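Local coordinates for probable hydrolase (Pseudomonas aeruginosa, PDB 3OM8), which is probably a hydrolase of the alpha/beta fold, perhaps acting as a 3-oxoadipate enol-lactonase, at residues 127-132 with 199-204; 138-143 with 190-195. All blocks are in the same frame, centred on the assembly; numbering follows the deposited sequence.

Contact 1. Residues 127-132 with 199-204; sequences SAWLGP and DLRAQL
Arg201 lays its guanidinium flat over one face of the Trp129 indole, the two planes only 10° from parallel, and so illustrates how a cation can be both stacked and salt-bridged. Arg201 CZ stands 3.9 Å from the centroid of the six-membered ring of Trp129, a cation-pi contact made over the face. Arg201 NH1 lies 3.5 Å from Trp129 CE3, while NH2 rides over the centre of the indole. The arginine chain reaches this place by bending at chi3 (-65°), which swings NE back toward Asp199.

Asp199 takes hold of the guanidinium from the side. Arg201 NE meets Asp199 OD1 and Arg201 NH2 meets Asp199 OD2, both at 2.8 Å, in a two-pronged salt bridge that fixes the rotation of the group and probably balances its charge. Asp199 OD1 also touches Trp129 CB at 3.3 Å. The same oxygen also accepts the backbone N-H of Arg201, completing an Asx turn; this second donor approaches the carboxylate from the face opposite to NE.

In the alpha/beta hydrolase fold the helical cap is commonly inserted after the sixth strand of the sheet, and here the outgoing loop that follows strand 118-124 meets the returning loop ahead of strand 211-216. Leu200 N donates to Ala128 O across 2.8 Å, in a nearly straight bond (164°). Beside it, Ala128 CB packs on Leu200 CB and, at 3.9 Å, on Leu204 CD1.

Farther out, the side chains of Ala128, Leu200 and Leu204 pack on Gln108 of helix 102-113, and Arg201 leans on Leu229 of helix 224-233. Trp129 also packs against Tyr218 of a second subunit, and Asp199 N donates to a bound MES molecule, probably a crystallisation component.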
# COMPACT_ATOMS: atom_id res chain seq x y z
N SER B 127 2.93 1.32 14.89
CA SER B 127 1.61 0.85 15.25
C SER B 127 0.97 1.78 16.27
O SER B 127 1.67 2.52 16.96
CB SER B 127 1.70 -0.57 15.81
OG SER B 127 0.52 -0.93 16.49
N ALA B 128 -0.35 1.74 16.34
CA ALA B 128 -1.09 2.51 17.33
C ALA B 128 -1.48 1.64 18.52
O ALA B 128 -2.01 2.15 19.51
CB ALA B 128 -2.32 3.13 16.71
N TRP B 129 -1.23 0.34 18.43
CA TRP B 129 -1.61 -0.57 19.50
C TRP B 129 -0.99 -1.94 19.30
O TRP B 129 -1.29 -2.64 18.33
CB TRP B 129 -3.13 -0.70 19.61
CG TRP B 129 -3.59 -1.79 20.54
CD1 TRP B 129 -3.57 -1.77 21.91
CD2 TRP B 129 -4.14 -3.06 20.17
NE1 TRP B 129 -4.08 -2.95 22.40
CE2 TRP B 129 -4.44 -3.76 21.35
CE3 TRP B 129 -4.42 -3.68 18.94
CZ2 TRP B 129 -4.99 -5.04 21.36
CZ3 TRP B 129 -4.97 -4.95 18.94
CH2 TRP B 129 -5.25 -5.61 20.14
N LEU B 130 -0.13 -2.32 20.24
CA LEU B 130 0.62 -3.57 20.14
C LEU B 130 0.22 -4.61 21.20
O LEU B 130 0.98 -5.53 21.49
CB LEU B 130 2.13 -3.28 20.19
CG LEU B 130 2.64 -2.50 18.98
CD1 LEU B 130 4.07 -2.02 19.17
CD2 LEU B 130 2.55 -3.36 17.74
N GLY B 131 -0.98 -4.45 21.76
CA GLY B 131 -1.52 -5.41 22.72
C GLY B 131 -1.74 -6.78 22.11
O GLY B 131 -1.50 -6.97 20.91
N PRO B 132 -2.20 -7.75 22.92
CA PRO B 132 -2.53 -7.63 24.34
C PRO B 132 -1.32 -7.24 25.19
O PRO B 132 -0.19 -7.56 24.82
CB PRO B 132 -3.00 -9.05 24.71
CG PRO B 132 -3.40 -9.67 23.42
CD PRO B 132 -2.43 -9.12 22.42
N ASP B 199 -2.57 2.51 23.60
CA ASP B 199 -3.59 2.24 22.59
C ASP B 199 -4.12 3.55 22.00
O ASP B 199 -5.04 4.16 22.55
CB ASP B 199 -4.74 1.39 23.14
CG ASP B 199 -5.71 0.95 22.04
OD1 ASP B 199 -5.47 1.28 20.86
OD2 ASP B 199 -6.70 0.27 22.34
N LEU B 200 -3.56 3.98 20.87
CA LEU B 200 -3.94 5.26 20.28
C LEU B 200 -5.06 5.15 19.24
O LEU B 200 -5.53 6.16 18.74
CB LEU B 200 -2.71 5.95 19.68
CG LEU B 200 -1.58 6.16 20.68
CD1 LEU B 200 -0.41 6.90 20.05
CD2 LEU B 200 -2.09 6.92 21.91
N ARG B 201 -5.48 3.93 18.93
CA ARG B 201 -6.41 3.69 17.81
C ARG B 201 -7.60 4.66 17.76
O ARG B 201 -7.89 5.25 16.72
CB ARG B 201 -6.88 2.23 17.79
CG ARG B 201 -5.79 1.20 17.51
CD ARG B 201 -6.31 -0.23 17.67
NE ARG B 201 -6.69 -0.51 19.05
CZ ARG B 201 -7.36 -1.59 19.44
NH1 ARG B 201 -7.73 -2.51 18.56
NH2 ARG B 201 -7.66 -1.75 20.73
N ALA B 202 -8.29 4.82 18.88
CA ALA B 202 -9.50 5.64 18.92
C ALA B 202 -9.21 7.15 18.85
O ALA B 202 -10.14 7.96 18.73
CB ALA B 202 -10.31 5.31 20.17
N GLN B 203 -7.94 7.52 18.93
CA GLN B 203 -7.55 8.92 19.00
C GLN B 203 -6.97 9.42 17.68
O GLN B 203 -6.90 10.63 17.45
CB GLN B 203 -6.51 9.12 20.09
CG GLN B 203 -6.97 8.74 21.49
CD GLN B 203 -5.83 8.69 22.49
OE1 GLN B 203 -5.52 7.63 23.03
NE2 GLN B 203 -5.21 9.83 22.73
N LEU B 204 -6.56 8.50 16.81
CA LEU B 204 -5.90 8.88 15.57
C LEU B 204 -6.72 9.89 14.75
O LEU B 204 -6.16 10.83 14.19
CB LEU B 204 -5.60 7.64 14.72
CG LEU B 204 -4.64 6.64 15.35
CD1 LEU B 204 -4.32 5.54 14.36
CD2 LEU B 204 -3.37 7.34 15.83

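Contact 2. Residues 138-143 with 190-195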
# COMPACT_ATOMS: atom_id res chain seq x y z
N GLU B 138 5.65 -9.99 30.41
CA GLU B 138 6.54 -11.13 30.27
C GLU B 138 7.92 -10.72 29.77
O GLU B 138 8.93 -11.23 30.25
CB GLU B 138 5.94 -12.17 29.32
CG GLU B 138 4.71 -12.85 29.87
CD GLU B 138 4.07 -13.79 28.87
OE1 GLU B 138 4.68 -14.05 27.81
OE2 GLU B 138 2.94 -14.26 29.15
N ARG B 139 7.96 -9.81 28.81
CA ARG B 139 9.23 -9.38 28.23
C ARG B 139 10.03 -8.49 29.18
O ARG B 139 11.26 -8.49 29.15
CB ARG B 139 8.99 -8.68 26.89
CG ARG B 139 8.52 -9.63 25.80
CD ARG B 139 8.07 -8.89 24.56
NE ARG B 139 7.76 -9.81 23.47
CZ ARG B 139 6.83 -9.61 22.55
NH1 ARG B 139 6.63 -10.51 21.60
NH2 ARG B 139 6.09 -8.50 22.57
N ILE B 140 9.33 -7.73 30.00
CA ILE B 140 9.97 -6.91 31.02
C ILE B 140 10.62 -7.82 32.08
O ILE B 140 11.81 -7.67 32.41
CB ILE B 140 8.94 -5.95 31.67
CG1 ILE B 140 8.54 -4.85 30.67
CG2 ILE B 140 9.49 -5.34 32.96
CD1 ILE B 140 7.36 -4.01 31.11
N ALA B 141 9.86 -8.79 32.59
CA ALA B 141 10.37 -9.68 33.63
C ALA B 141 11.56 -10.47 33.10
O ALA B 141 12.58 -10.60 33.77
CB ALA B 141 9.28 -10.61 34.12
N ALA B 142 11.43 -10.98 31.88
CA ALA B 142 12.48 -11.78 31.26
C ALA B 142 13.77 -11.01 30.98
O ALA B 142 14.86 -11.53 31.19
CB ALA B 142 11.96 -12.41 29.95
N VAL B 143 13.66 -9.78 30.48
CA VAL B 143 14.86 -8.99 30.22
C VAL B 143 15.58 -8.60 31.52
O VAL B 143 16.81 -8.63 31.59
CB VAL B 143 14.59 -7.73 29.31
CG1 VAL B 143 13.79 -6.67 30.05
CG2 VAL B 143 15.90 -7.14 28.82
N GLY B 190 11.91 -0.34 30.47
CA GLY B 190 11.16 0.90 30.51
C GLY B 190 10.39 1.17 29.24
O GLY B 190 9.25 1.63 29.27
N SER B 191 11.02 0.87 28.10
CA SER B 191 10.41 1.12 26.80
C SER B 191 9.25 0.16 26.53
O SER B 191 8.20 0.59 26.06
CB SER B 191 11.46 1.06 25.69
OG SER B 191 12.43 2.08 25.86
N PHE B 192 9.42 -1.12 26.85
CA PHE B 192 8.34 -2.11 26.82
C PHE B 192 7.10 -1.64 27.58
O PHE B 192 5.98 -1.97 27.22
CB PHE B 192 8.76 -3.45 27.44
CG PHE B 192 9.78 -4.21 26.64
CD1 PHE B 192 9.82 -4.12 25.26
CD2 PHE B 192 10.68 -5.04 27.27
CE1 PHE B 192 10.75 -4.83 24.53
CE2 PHE B 192 11.62 -5.76 26.55
CZ PHE B 192 11.65 -5.66 25.18
N ALA B 193 7.30 -0.91 28.67
CA ALA B 193 6.17 -0.46 29.47
C ALA B 193 5.41 0.67 28.78
O ALA B 193 4.18 0.71 28.80
CB ALA B 193 6.62 -0.04 30.88
N ALA B 194 6.15 1.60 28.17
CA ALA B 194 5.54 2.65 27.37
C ALA B 194 4.67 2.00 26.30
O ALA B 194 3.50 2.36 26.14
CB ALA B 194 6.61 3.53 26.72
N VAL B 195 5.23 1.03 25.59
CA VAL B 195 4.51 0.30 24.56
C VAL B 195 3.29 -0.42 25.12
O VAL B 195 2.19 -0.33 24.58
CB VAL B 195 5.42 -0.76 23.90
CG1 VAL B 195 4.62 -1.59 22.94
CG2 VAL B 195 6.58 -0.09 23.20
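Phe192 and Ile140 meet between two antiparallel helices of the cap, the largely helical insertion of this alpha/beta hydrolase fold. The local axes of 138-143 and 190-195 run at 176° to each other and approach to 9.2 Å, so side chains rather than backbone bonds join them, as is usual for packed helices.

Apolar contacts at the edge and stem of Phe192 form one group. Ile140 CG1 reaches Phe192 CB at 3.5 Å and sits near the plane of the phenyl ring, at its edge; the two side chains lie alongside one another and point in opposite senses. Val143 CG1 adds a second edge contact, 4.2 Å from Phe192 CE2.

The face of the ring is used differently. Arg139 CB lies over it, displaced toward the rim and 4.2 Å from the centroid of the Phe192 ring, in a CH-pi contact. The CB of Phe192 already points toward helix 138-143, and chi1 of -69° sets CG anti to the carbonyl carbon. Arg139 thus lends its aliphatic base to the aromatic ring, while its guanidinium makes a cation-pi contact with Trp136 and a weak hydrogen bond to Gln135.

Behind this interface, helix 185-196 rests on the core of the protein. Phe192 touches Ile36, and Ser191 and Val195 pack on Leu102, at the start of the helix that follows the probable nucleophile elbow.

A separate, purely aliphatic pair lies past Phe192 CB, at the backbone end of that side chain: Ile140 CD1, placed by an extended chi2 of 169°, ends 4.0 Å from Ala193 CB.

Along the chain the order is 127-132, 138-143, 190-195 and 199-204, so contact 2 falls wholly between the two halves of contact 1. The intervening chain is mostly helix and contributes no strand to the sheet, as expected of a cap inserted between strands 118-124 and 211-216. Contact 1 brings together the two loops where this insertion leaves and rejoins the core, and contact 2 pairs its first and last helices, 134-145 and 185-196. The centres are about 17 Å apart, yet the two sites meet directly: Leu130 CD1 packs on Val195 CG1 at 3.8 Å, linking the base of the cap to its helix pair.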